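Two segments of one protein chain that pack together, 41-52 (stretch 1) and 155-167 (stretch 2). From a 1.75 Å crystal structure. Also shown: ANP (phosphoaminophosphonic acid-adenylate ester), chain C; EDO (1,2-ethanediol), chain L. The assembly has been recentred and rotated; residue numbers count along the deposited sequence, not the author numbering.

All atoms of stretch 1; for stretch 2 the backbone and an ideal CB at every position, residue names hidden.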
ATOM      1  N   VAL A  41       0.194  -1.576  22.005  1.00 23.39           N
ATOM      2  CA  VAL A  41      -1.237  -1.784  21.817  1.00 25.82           C
ATOM      3  C   VAL A  41      -1.412  -3.267  21.537  1.00 25.38           C
ATOM      4  O   VAL A  41      -0.850  -3.791  20.570  1.00 23.84           O
ATOM      5  CB  VAL A  41      -1.804  -0.918  20.679  1.00 23.89           C
ATOM      6  CG1 VAL A  41      -3.294  -1.214  20.456  1.00 27.39           C
ATOM      7  CG2 VAL A  41      -1.596   0.557  20.980  1.00 21.89           C
ATOM      8  N   SER A  42      -2.155  -3.946  22.406  1.00 27.03           N
ATOM      9  CA  SER A  42      -2.235  -5.401  22.355  1.00 26.83           C
ATOM     10  C   SER A  42      -2.756  -5.872  21.002  1.00 24.19           C
ATOM     11  O   SER A  42      -3.695  -5.299  20.443  1.00 26.28           O
ATOM     12  CB  SER A  42      -3.137  -5.907  23.483  1.00 38.25           C
ATOM     13  OG  SER A  42      -3.378  -7.294  23.358  1.00 53.07           O
ATOM     14  N   GLY A  43      -2.112  -6.900  20.458  1.00 21.14           N
ATOM     15  CA  GLY A  43      -2.549  -7.493  19.215  1.00 20.49           C
ATOM     16  C   GLY A  43      -2.113  -6.763  17.965  1.00 20.74           C
ATOM     17  O   GLY A  43      -2.578  -7.106  16.875  1.00 20.95           O
ATOM     18  N   CYS A  44      -1.250  -5.764  18.095  1.00 18.73           N
ATOM     19  CA  CYS A  44      -0.704  -5.028  16.971  1.00 19.24           C
ATOM     20  C   CYS A  44       0.801  -5.235  16.951  1.00 22.02           C
ATOM     21  O   CYS A  44       1.431  -5.300  18.007  1.00 20.96           O
ATOM     22  CB  CYS A  44      -1.039  -3.539  17.086  1.00 24.26           C
ATOM     23  SG  CYS A  44      -2.837  -3.256  17.076  1.00 26.25           S
ATOM     24  N   TYR A  45       1.370  -5.354  15.752  1.00 17.37           N
ATOM     25  CA  TYR A  45       2.779  -5.701  15.616  1.00 17.70           C
ATOM     26  C   TYR A  45       3.437  -4.806  14.585  1.00 20.84           C
ATOM     27  O   TYR A  45       2.787  -4.283  13.682  1.00 18.99           O
ATOM     28  CB  TYR A  45       2.956  -7.174  15.220  1.00 16.20           C
ATOM     29  CG  TYR A  45       2.178  -8.113  16.131  1.00 17.49           C
ATOM     30  CD1 TYR A  45       2.721  -8.538  17.330  1.00 18.51           C
ATOM     31  CD2 TYR A  45       0.896  -8.553  15.792  1.00 20.53           C
ATOM     32  CE1 TYR A  45       2.014  -9.380  18.184  1.00 21.47           C
ATOM     33  CE2 TYR A  45       0.180  -9.394  16.639  1.00 23.42           C
ATOM     34  CZ  TYR A  45       0.747  -9.802  17.827  1.00 23.12           C
ATOM     35  OH  TYR A  45       0.056 -10.640  18.676  1.00 25.04           O
ATOM     36  N   ILE A  46       4.752  -4.661  14.725  1.00 20.10           N
ATOM     37  CA  ILE A  46       5.584  -3.870  13.819  1.00 21.20           C
ATOM     38  C   ILE A  46       6.193  -4.798  12.770  1.00 20.67           C
ATOM     39  O   ILE A  46       6.861  -5.781  13.120  1.00 20.45           O
ATOM     40  CB  ILE A  46       6.688  -3.144  14.604  1.00 17.74           C
ATOM     41  CG1 ILE A  46       6.070  -2.151  15.593  1.00 20.43           C
ATOM     42  CG2 ILE A  46       7.687  -2.475  13.639  1.00 18.51           C
ATOM     43  CD1 ILE A  46       7.006  -1.761  16.714  1.00 20.70           C
ATOM     44  N   PHE A  47       5.977  -4.483  11.481  1.00 18.77           N
ATOM     45  CA  PHE A  47       6.520  -5.270  10.369  1.00 20.11           C
ATOM     46  C   PHE A  47       7.813  -4.600   9.915  1.00 20.26           C
ATOM     47  O   PHE A  47       7.777  -3.522   9.308  1.00 18.94           O
ATOM     48  CB  PHE A  47       5.548  -5.358   9.188  1.00 19.38           C
ATOM     49  CG  PHE A  47       4.282  -6.130   9.453  1.00 20.09           C
ATOM     50  CD1 PHE A  47       3.433  -5.787  10.488  1.00 28.94           C
ATOM     51  CD2 PHE A  47       3.916  -7.166   8.614  1.00 21.04           C
ATOM     52  CE1 PHE A  47       2.258  -6.502  10.711  1.00 34.16           C
ATOM     53  CE2 PHE A  47       2.732  -7.877   8.824  1.00 21.57           C
ATOM     54  CZ  PHE A  47       1.915  -7.549   9.878  1.00 22.23           C
ATOM     55  N   ARG A  48       8.947  -5.236  10.195  1.00 19.76           N
ATOM     56  CA  ARG A  48      10.254  -4.679   9.867  1.00 19.86           C
ATOM     57  C   ARG A  48      10.595  -4.959   8.398  1.00 19.11           C
ATOM     58  O   ARG A  48       9.876  -5.702   7.718  1.00 21.49           O
ATOM     59  CB  ARG A  48      11.283  -5.246  10.847  1.00 22.44           C
ATOM     60  CG  ARG A  48      11.025  -4.828  12.297  1.00 25.62           C
ATOM     61  CD  ARG A  48      12.076  -5.392  13.252  1.00 24.81           C
ATOM     62  NE  ARG A  48      13.346  -4.672  13.135  1.00 26.36           N
ATOM     63  CZ  ARG A  48      14.408  -4.899  13.906  1.00 29.94           C
ATOM     64  NH1 ARG A  48      14.359  -5.835  14.845  1.00 26.31           N
ATOM     65  NH2 ARG A  48      15.518  -4.181  13.743  1.00 28.50           N
ATOM     66  N   PRO A  49      11.682  -4.370   7.868  1.00 20.34           N
ATOM     67  CA  PRO A  49      11.906  -4.423   6.403  1.00 20.63           C
ATOM     68  C   PRO A  49      11.896  -5.816   5.784  1.00 20.89           C
ATOM     69  O   PRO A  49      11.252  -6.013   4.746  1.00 19.42           O
ATOM     70  CB  PRO A  49      13.274  -3.747   6.246  1.00 22.61           C
ATOM     71  CG  PRO A  49      13.304  -2.745   7.346  1.00 22.73           C
ATOM     72  CD  PRO A  49      12.639  -3.446   8.514  1.00 20.77           C
ATOM     73  N   ASN A  50      12.613  -6.780   6.370  1.00 21.32           N
ATOM     74  CA  ASN A  50      12.710  -8.102   5.754  1.00 22.13           C
ATOM     75  C   ASN A  50      11.362  -8.799   5.754  1.00 24.37           C
ATOM     76  O   ASN A  50      11.082  -9.636   4.893  1.00 20.94           O
ATOM     77  CB  ASN A  50      13.737  -8.958   6.488  1.00 21.99           C
ATOM     78  CG  ASN A  50      15.120  -8.345   6.486  1.00 25.95           C
ATOM     79  OD1 ASN A  50      15.374  -7.341   5.815  1.00 26.55           O
ATOM     80  ND2 ASN A  50      16.033  -8.955   7.234  1.00 25.86           N
ATOM     81  N   CYS A  51      10.518  -8.440   6.705  1.00 19.33           N
ATOM     82  CA  CYS A  51       9.182  -8.997   6.814  1.00 19.82           C
ATOM     83  C   CYS A  51       8.228  -8.344   5.824  1.00 20.77           C
ATOM     84  O   CYS A  51       7.510  -9.032   5.087  1.00 20.64           O
ATOM     85  CB  CYS A  51       8.706  -8.795   8.242  1.00 22.18           C
ATOM     86  SG  CYS A  51       6.958  -9.058   8.464  1.00 25.41           S
ATOM     87  N   TRP A  52       8.211  -7.008   5.793  1.00 19.34           N
ATOM     88  CA  TRP A  52       7.322  -6.308   4.875  1.00 17.93           C
ATOM     89  C   TRP A  52       7.661  -6.640   3.429  1.00 18.18           C
ATOM     90  O   TRP A  52       6.769  -6.685   2.579  1.00 19.23           O
ATOM     91  CB  TRP A  52       7.400  -4.791   5.120  1.00 18.26           C
ATOM     92  CG  TRP A  52       6.279  -4.018   4.434  1.00 16.58           C
ATOM     93  CD1 TRP A  52       6.404  -3.116   3.408  1.00 19.18           C
ATOM     94  CD2 TRP A  52       4.880  -4.101   4.729  1.00 19.22           C
ATOM     95  NE1 TRP A  52       5.163  -2.635   3.056  1.00 19.24           N
ATOM     96  CE2 TRP A  52       4.214  -3.220   3.852  1.00 19.74           C
ATOM     97  CE3 TRP A  52       4.124  -4.838   5.648  1.00 18.88           C
ATOM     98  CZ2 TRP A  52       2.825  -3.058   3.868  1.00 18.47           C
ATOM     99  CZ3 TRP A  52       2.748  -4.668   5.670  1.00 19.89           C
ATOM    100  CH2 TRP A  52       2.117  -3.782   4.784  1.00 19.97           C
ATOM    101  N   UNK A 155      -7.150 -14.844  21.734  1.00 26.04           N
ATOM    102  CA  UNK A 155      -5.773 -14.414  21.972  1.00 25.28           C
ATOM    103  C   UNK A 155      -5.070 -14.076  20.660  1.00 23.70           C
ATOM    104  O   UNK A 155      -5.141 -14.831  19.688  1.00 24.15           O
ATOM    105  CB  UNK A 155      -4.997 -15.500  22.720  1.00 25.28           C
ATOM    106  N   UNK A 156      -4.388 -12.929  20.631  1.00 23.84           N
ATOM    107  CA  UNK A 156      -3.697 -12.520  19.418  1.00 21.80           C
ATOM    108  C   UNK A 156      -2.487 -13.419  19.162  1.00 24.39           C
ATOM    109  O   UNK A 156      -1.878 -13.964  20.088  1.00 26.17           O
ATOM    110  CB  UNK A 156      -3.264 -11.056  19.517  1.00 21.80           C
ATOM    111  N   UNK A 157      -2.180 -13.617  17.880  1.00 20.76           N
ATOM    112  CA  UNK A 157      -1.046 -14.419  17.447  1.00 21.42           C
ATOM    113  C   UNK A 157      -0.328 -13.625  16.362  1.00 20.56           C
ATOM    114  O   UNK A 157      -0.948 -13.245  15.363  1.00 20.31           O
ATOM    115  CB  UNK A 157      -1.484 -15.796  16.943  1.00 21.42           C
ATOM    116  N   UNK A 158       0.960 -13.314  16.518  1.00 19.88           N
ATOM    117  CA  UNK A 158       1.662 -12.559  15.474  1.00 20.71           C
ATOM    118  C   UNK A 158       1.395 -13.160  14.103  1.00 20.71           C
ATOM    119  O   UNK A 158       1.443 -14.378  13.924  1.00 21.72           O
ATOM    120  CB  UNK A 158       3.167 -12.529  15.749  1.00 20.71           C
ATOM    121  N   UNK A 159       1.042 -12.286  13.153  1.00 17.84           N
ATOM    122  CA  UNK A 159       0.665 -12.591  11.776  1.00 18.38           C
ATOM    123  C   UNK A 159      -0.654 -13.353  11.661  1.00 18.27           C
ATOM    124  O   UNK A 159      -1.521 -12.936  10.894  1.00 18.72           O
ATOM    125  CB  UNK A 159       1.778 -13.402  11.109  1.00 18.38           C
ATOM    126  N   UNK A 160      -0.829 -14.449  12.418  1.00 15.47           N
ATOM    127  CA  UNK A 160      -1.993 -15.315  12.211  1.00 15.43           C
ATOM    128  C   UNK A 160      -3.283 -14.614  12.606  1.00 19.73           C
ATOM    129  O   UNK A 160      -4.322 -14.780  11.947  1.00 21.57           O
ATOM    130  CB  UNK A 160      -1.842 -16.612  13.008  1.00 15.43           C
ATOM    131  N   UNK A 161      -3.265 -13.884  13.726  1.00 18.45           N
ATOM    132  CA  UNK A 161      -4.485 -13.283  14.273  1.00 22.61           C
ATOM    133  C   UNK A 161      -4.084 -11.997  14.997  1.00 21.74           C
ATOM    134  O   UNK A 161      -3.746 -12.022  16.180  1.00 18.90           O
ATOM    135  CB  UNK A 161      -5.213 -14.245  15.214  1.00 22.61           C
ATOM    136  N   UNK A 162      -4.128 -10.881  14.274  1.00 17.40           N
ATOM    137  CA  UNK A 162      -3.777  -9.594  14.857  1.00 18.34           C
ATOM    138  C   UNK A 162      -4.990  -8.673  14.811  1.00 18.44           C
ATOM    139  O   UNK A 162      -5.909  -8.870  14.012  1.00 22.69           O
ATOM    140  CB  UNK A 162      -2.590  -8.966  14.124  1.00 18.34           C
ATOM    141  N   UNK A 163      -5.019  -7.686  15.714  1.00 19.24           N
ATOM    142  CA  UNK A 163      -6.182  -6.795  15.783  1.00 18.97           C
ATOM    143  C   UNK A 163      -6.180  -5.762  14.669  1.00 22.61           C
ATOM    144  O   UNK A 163      -7.254  -5.333  14.221  1.00 18.10           O
ATOM    145  CB  UNK A 163      -6.224  -6.086  17.138  1.00 18.97           C
ATOM    146  N   UNK A 164      -5.003  -5.326  14.232  1.00 18.05           N
ATOM    147  CA  UNK A 164      -4.835  -4.696  12.930  1.00 16.03           C
ATOM    148  C   UNK A 164      -4.092  -5.686  12.051  1.00 17.37           C
ATOM    149  O   UNK A 164      -3.089  -6.261  12.483  1.00 20.45           O
ATOM    150  CB  UNK A 164      -4.089  -3.364  13.032  1.00 16.03           C
ATOM    151  N   UNK A 165      -4.605  -5.921  10.844  1.00 17.27           N
ATOM    152  CA  UNK A 165      -3.888  -6.740   9.877  1.00 14.68           C
ATOM    153  C   UNK A 165      -4.003  -6.096   8.509  1.00 18.98           C
ATOM    154  O   UNK A 165      -4.723  -5.116   8.319  1.00 19.58           O
ATOM    155  CB  UNK A 165      -4.427  -8.172   9.853  1.00 14.68           C
ATOM    156  N   UNK A 166      -3.249  -6.630   7.559  1.00 14.34           N
ATOM    157  CA  UNK A 166      -3.198  -6.095   6.202  1.00 19.41           C
ATOM    158  C   UNK A 166      -3.675  -7.178   5.250  1.00 18.96           C
ATOM    159  O   UNK A 166      -3.383  -8.361   5.453  1.00 18.52           O
ATOM    160  CB  UNK A 166      -1.789  -5.622   5.838  1.00 19.41           C
ATOM    161  N   UNK A 167      -4.432  -6.786   4.228  1.00 15.36           N
ATOM    162  CA  UNK A 167      -4.938  -7.775   3.284  1.00 15.17           C
ATOM    163  C   UNK A 167      -5.130  -7.115   1.929  1.00 15.76           C
ATOM    164  O   UNK A 167      -4.895  -5.915   1.759  1.00 16.24           O
ATOM    165  CB  UNK A 167      -6.248  -8.391   3.779  1.00 15.17           C
TER
HETATM  166  PG  ANP C 601     -11.043 -16.529  11.199  1.00 44.96           P
HETATM  167  O1G ANP C 601     -11.689 -17.714  11.746  1.00 48.39           O
HETATM  168  O2G ANP C 601     -11.325 -15.314  12.181  1.00 37.08           O
HETATM  169  O3G ANP C 601      -9.505 -16.866  11.096  1.00 52.93           O
HETATM  170  PB  ANP C 601     -12.601 -14.970   9.168  1.00 37.32           P
HETATM  171  O1B ANP C 601     -13.880 -15.488   8.707  1.00 38.66           O
HETATM  172  O2B ANP C 601     -12.842 -13.933  10.308  1.00 31.96           O
HETATM  173  N3B ANP C 601     -11.587 -16.154   9.696  1.00 46.77           N
HETATM  174  PA  ANP C 601     -12.279 -13.404   6.757  1.00 26.46           P
HETATM  175  O1A ANP C 601     -13.039 -14.201   5.771  1.00 32.74           O
HETATM  176  O2A ANP C 601     -13.095 -12.256   7.252  1.00 26.06           O
HETATM  177  O3A ANP C 601     -11.837 -14.263   8.018  1.00 31.43           O
HETATM  178  O5' ANP C 601     -10.869 -12.819   6.244  1.00 29.10           O
HETATM  179  C5' ANP C 601     -10.164 -13.152   5.026  1.00 25.80           C
HETATM  180  C4' ANP C 601      -8.870 -13.809   5.426  1.00 31.92           C
HETATM  181  O4' ANP C 601      -8.118 -12.927   6.289  1.00 24.98           O
HETATM  182  C3' ANP C 601      -9.069 -15.073   6.248  1.00 35.76           C
HETATM  183  O3' ANP C 601      -9.265 -16.197   5.399  1.00 47.43           O
HETATM  184  C2' ANP C 601      -7.764 -15.169   7.040  1.00 28.95           C
HETATM  185  O2' ANP C 601      -6.794 -15.909   6.311  1.00 29.21           O
HETATM  186  C1' ANP C 601      -7.367 -13.690   7.220  1.00 20.67           C
HETATM  187  N9  ANP C 601      -7.628 -13.169   8.555  1.00 24.31           N
HETATM  188  C8  ANP C 601      -8.828 -13.148   9.219  1.00 21.83           C
HETATM  189  N7  ANP C 601      -8.773 -12.612  10.413  1.00 23.11           N
HETATM  190  C5  ANP C 601      -7.438 -12.251  10.548  1.00 21.25           C
HETATM  191  C6  ANP C 601      -6.726 -11.634  11.591  1.00 22.18           C
HETATM  192  N6  ANP C 601      -7.284 -11.201  12.725  1.00 20.37           N
HETATM  193  N1  ANP C 601      -5.398 -11.450  11.417  1.00 19.74           N
HETATM  194  C2  ANP C 601      -4.840 -11.832  10.264  1.00 19.60           C
HETATM  195  N3  ANP C 601      -5.414 -12.405   9.205  1.00 19.85           N
HETATM  196  C4  ANP C 601      -6.722 -12.593   9.413  1.00 20.06           C
HETATM  197  C1  EDO L 610       1.482  -6.566  21.082  1.00 36.26           C
HETATM  198  O1  EDO L 610       2.580  -6.462  20.173  1.00 25.35           O
HETATM  199  C2  EDO L 610       1.321  -8.021  21.512  1.00 46.27           C
HETATM  200  O2  EDO L 610      -0.033  -8.256  21.905  1.00 41.39           O

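Position 155 has no stretch 1 atom within 5.5 Å of its ideal CB, so almost anything fits; it is H155, whose ND1 makes a weak hydrogen bond to the backbone O of 156 (2.9 Å).

At 156 the CB points toward stretch 1, 3.6 Å from G43 CA and 3.5 Å from Y45 OH. Little room remains, which favours a small residue; A156 keeps its CB against both.

Position 157 points away, leaving its choice open; V157 pairs through its backbone with 161.

At 158, phi of -48° is compatible with proline, and the ideal CB sits 4.1 Å from Y45 CE1. A compact apolar residue would suit. P158 places its CA 3.9 Å from the Y45 ring centroid, a CH-pi contact, while its CG packs 3.7 Å from Y45 CE1.

Position 159 has a positive phi (67°), which favours glycine or asparagine, and its CB points away. Only a long side chain could return to F47 and C51. F159 does so (chi1 -58°, m): CE1 reaches F47 CE2 at 3.7 Å and C51 SG at 3.6 Å. The two rings form an offset edge-to-face pair, the edge of F159 toward the face of F47, planes at 84°.

Position 160 has no stretch 1 atom within 5.5 Å of its CB, so many side chains fit; it is I160.

Position 161 also lies clear of stretch 1, but a long cation could reach the ANP gamma-phosphate. R161 NH1 donates to ANP O2G (3.1 Å).

At 162 the CB lies 3.3 Å from G43 O and 3.8 Å from Y45 CE2, so a small side chain is suitable. S162 OG (chi1 57°, p) hydrogen-bonds the backbone O of 164 at 2.6 Å; its backbone N and O hydrogen-bond the adenine.

The backbone N of 163 donates to G43 O (2.8 Å), a bond open to any residue except proline. Its CB faces the turn, where a long aliphatic stem could lie. R163 brings CD to 3.5 Å from S42 O. A CB on G43 would fall 2.9 Å from R163 CG, a clash.

Position 164 points sideways, its CB 4.2 Å from C44 SG; apolar or extended polar chains would fit. E164 extends fully, and water 3 O lies 2.9 Å from E164 OE1.

Position 165 faces the adenine, inviting an aromatic; F165 lays its ring face over ANP C6.

At 166 the CB lies 4.4 Å from W52 CH2, with F47 beyond: a large aromatic suits. Y166 offers its edge to F47's face (CE2 to F47 CE1, 3.6 Å) and its face to W52's edge, while water 2 links its OH to Y45 O.

Position 167 is out of reach; W167 approaches ANP O5' instead.

Stretch 2 155-167: HAVPFIRSREFYW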
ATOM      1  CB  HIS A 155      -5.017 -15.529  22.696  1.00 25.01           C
ATOM      2  CG  HIS A 155      -3.747 -15.086  23.352  1.00 38.08           C
ATOM      3  ND1 HIS A 155      -2.541 -15.032  22.682  1.00 43.95           N
ATOM      4  CD2 HIS A 155      -3.490 -14.695  24.621  1.00 43.36           C
ATOM      5  CE1 HIS A 155      -1.599 -14.620  23.511  1.00 45.38           C
ATOM      6  NE2 HIS A 155      -2.147 -14.410  24.695  1.00 44.11           N
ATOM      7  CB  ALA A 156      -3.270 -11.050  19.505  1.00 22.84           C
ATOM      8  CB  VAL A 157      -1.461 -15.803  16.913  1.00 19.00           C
ATOM      9  CG1 VAL A 157      -0.232 -16.585  16.415  1.00 18.27           C
ATOM     10  CG2 VAL A 157      -2.200 -16.601  17.994  1.00 18.07           C
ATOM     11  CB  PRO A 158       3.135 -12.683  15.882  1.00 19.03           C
ATOM     12  CG  PRO A 158       3.072 -12.785  17.395  1.00 20.76           C
ATOM     13  CD  PRO A 158       1.833 -13.637  17.666  1.00 21.44           C
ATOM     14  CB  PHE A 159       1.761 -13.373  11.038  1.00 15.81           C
ATOM     15  CG  PHE A 159       3.086 -12.668  10.993  1.00 20.03           C
ATOM     16  CD1 PHE A 159       3.220 -11.435  10.357  1.00 20.09           C
ATOM     17  CD2 PHE A 159       4.200 -13.238  11.572  1.00 20.30           C
ATOM     18  CE1 PHE A 159       4.448 -10.778  10.319  1.00 20.43           C
ATOM     19  CE2 PHE A 159       5.436 -12.596  11.530  1.00 17.11           C
ATOM     20  CZ  PHE A 159       5.559 -11.362  10.896  1.00 21.88           C
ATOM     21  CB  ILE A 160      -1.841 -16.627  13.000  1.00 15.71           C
ATOM     22  CG1 ILE A 160      -0.574 -17.374  12.581  1.00 21.68           C
ATOM     23  CG2 ILE A 160      -3.100 -17.492  12.821  1.00 21.42           C
ATOM     24  CD1 ILE A 160      -0.602 -17.889  11.151  1.00 19.43           C
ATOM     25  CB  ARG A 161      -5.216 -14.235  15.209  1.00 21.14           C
ATOM     26  CG  ARG A 161      -6.585 -13.681  15.645  1.00 22.36           C
ATOM     27  CD  ARG A 161      -7.352 -14.634  16.550  1.00 26.66           C
ATOM     28  NE  ARG A 161      -7.600 -15.905  15.876  1.00 28.80           N
ATOM     29  CZ  ARG A 161      -8.458 -16.064  14.871  1.00 34.31           C
ATOM     30  NH1 ARG A 161      -9.166 -15.033  14.426  1.00 30.76           N
ATOM     31  NH2 ARG A 161      -8.606 -17.259  14.309  1.00 33.98           N
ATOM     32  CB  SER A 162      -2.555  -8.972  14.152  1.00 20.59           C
ATOM     33  OG  SER A 162      -2.734  -8.815  12.749  1.00 21.01           O
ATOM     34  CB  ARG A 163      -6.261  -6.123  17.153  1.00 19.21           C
ATOM     35  CG  ARG A 163      -6.751  -7.100  18.224  1.00 27.11           C
ATOM     36  CD  ARG A 163      -6.935  -6.415  19.558  1.00 34.11           C
ATOM     37  NE  ARG A 163      -7.859  -7.152  20.412  1.00 46.76           N
ATOM     38  CZ  ARG A 163      -8.132  -6.812  21.665  1.00 57.15           C
ATOM     39  NH1 ARG A 163      -7.538  -5.756  22.203  1.00 53.35           N
ATOM     40  NH2 ARG A 163      -8.991  -7.529  22.380  1.00 60.52           N
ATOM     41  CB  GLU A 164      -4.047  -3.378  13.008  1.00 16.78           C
ATOM     42  CG  GLU A 164      -3.927  -2.713  11.630  1.00 19.53           C
ATOM     43  CD  GLU A 164      -3.103  -1.425  11.630  1.00 21.01           C
ATOM     44  OE1 GLU A 164      -2.395  -1.145  12.615  1.00 22.00           O
ATOM     45  OE2 GLU A 164      -3.183  -0.686  10.630  1.00 23.12           O
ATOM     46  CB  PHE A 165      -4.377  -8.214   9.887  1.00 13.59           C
ATOM     47  CG  PHE A 165      -5.840  -8.418   9.564  1.00 17.01           C
ATOM     48  CD1 PHE A 165      -6.234  -8.752   8.273  1.00 17.41           C
ATOM     49  CD2 PHE A 165      -6.806  -8.357  10.560  1.00 20.03           C
ATOM     50  CE1 PHE A 165      -7.563  -8.997   7.968  1.00 18.96           C
ATOM     51  CE2 PHE A 165      -8.156  -8.602  10.264  1.00 22.09           C
ATOM     52  CZ  PHE A 165      -8.525  -8.916   8.962  1.00 21.42           C
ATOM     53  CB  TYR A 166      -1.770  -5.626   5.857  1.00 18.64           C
ATOM     54  CG  TYR A 166      -1.268  -4.714   6.946  1.00 22.60           C
ATOM     55  CD1 TYR A 166      -1.624  -3.381   6.961  1.00 21.39           C
ATOM     56  CD2 TYR A 166      -0.504  -5.204   8.009  1.00 22.33           C
ATOM     57  CE1 TYR A 166      -1.209  -2.530   7.985  1.00 22.84           C
ATOM     58  CE2 TYR A 166      -0.079  -4.356   9.046  1.00 22.22           C
ATOM     59  CZ  TYR A 166      -0.450  -3.028   9.029  1.00 23.17           C
ATOM     60  OH  TYR A 166      -0.040  -2.173  10.036  1.00 24.87           O
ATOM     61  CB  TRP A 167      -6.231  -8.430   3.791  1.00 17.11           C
ATOM     62  CG  TRP A 167      -7.530  -7.622   3.738  1.00 16.64           C
ATOM     63  CD1 TRP A 167      -7.719  -6.333   3.292  1.00 15.91           C
ATOM     64  CD2 TRP A 167      -8.810  -8.080   4.182  1.00 17.10           C
ATOM     65  NE1 TRP A 167      -9.052  -5.982   3.422  1.00 17.16           N
ATOM     66  CE2 TRP A 167      -9.737  -7.038   3.963  1.00 15.61           C
ATOM     67  CE3 TRP A 167      -9.266  -9.286   4.733  1.00 18.79           C
ATOM     68  CZ2 TRP A 167     -11.089  -7.161   4.288  1.00 19.45           C
ATOM     69  CZ3 TRP A 167     -10.605  -9.408   5.056  1.00 20.53           C
ATOM     70  CH2 TRP A 167     -11.499  -8.350   4.835  1.00 23.30           C
TER
HETATM   71  O   HOH W   1      -0.535  -5.471  13.518  1.00 24.51           O
HETATM   72  O   HOH W   2       2.018  -2.633  11.840  1.00 26.55           O
HETATM   73  O   HOH W   3      -0.435  -3.042  13.486  1.00 32.00           O
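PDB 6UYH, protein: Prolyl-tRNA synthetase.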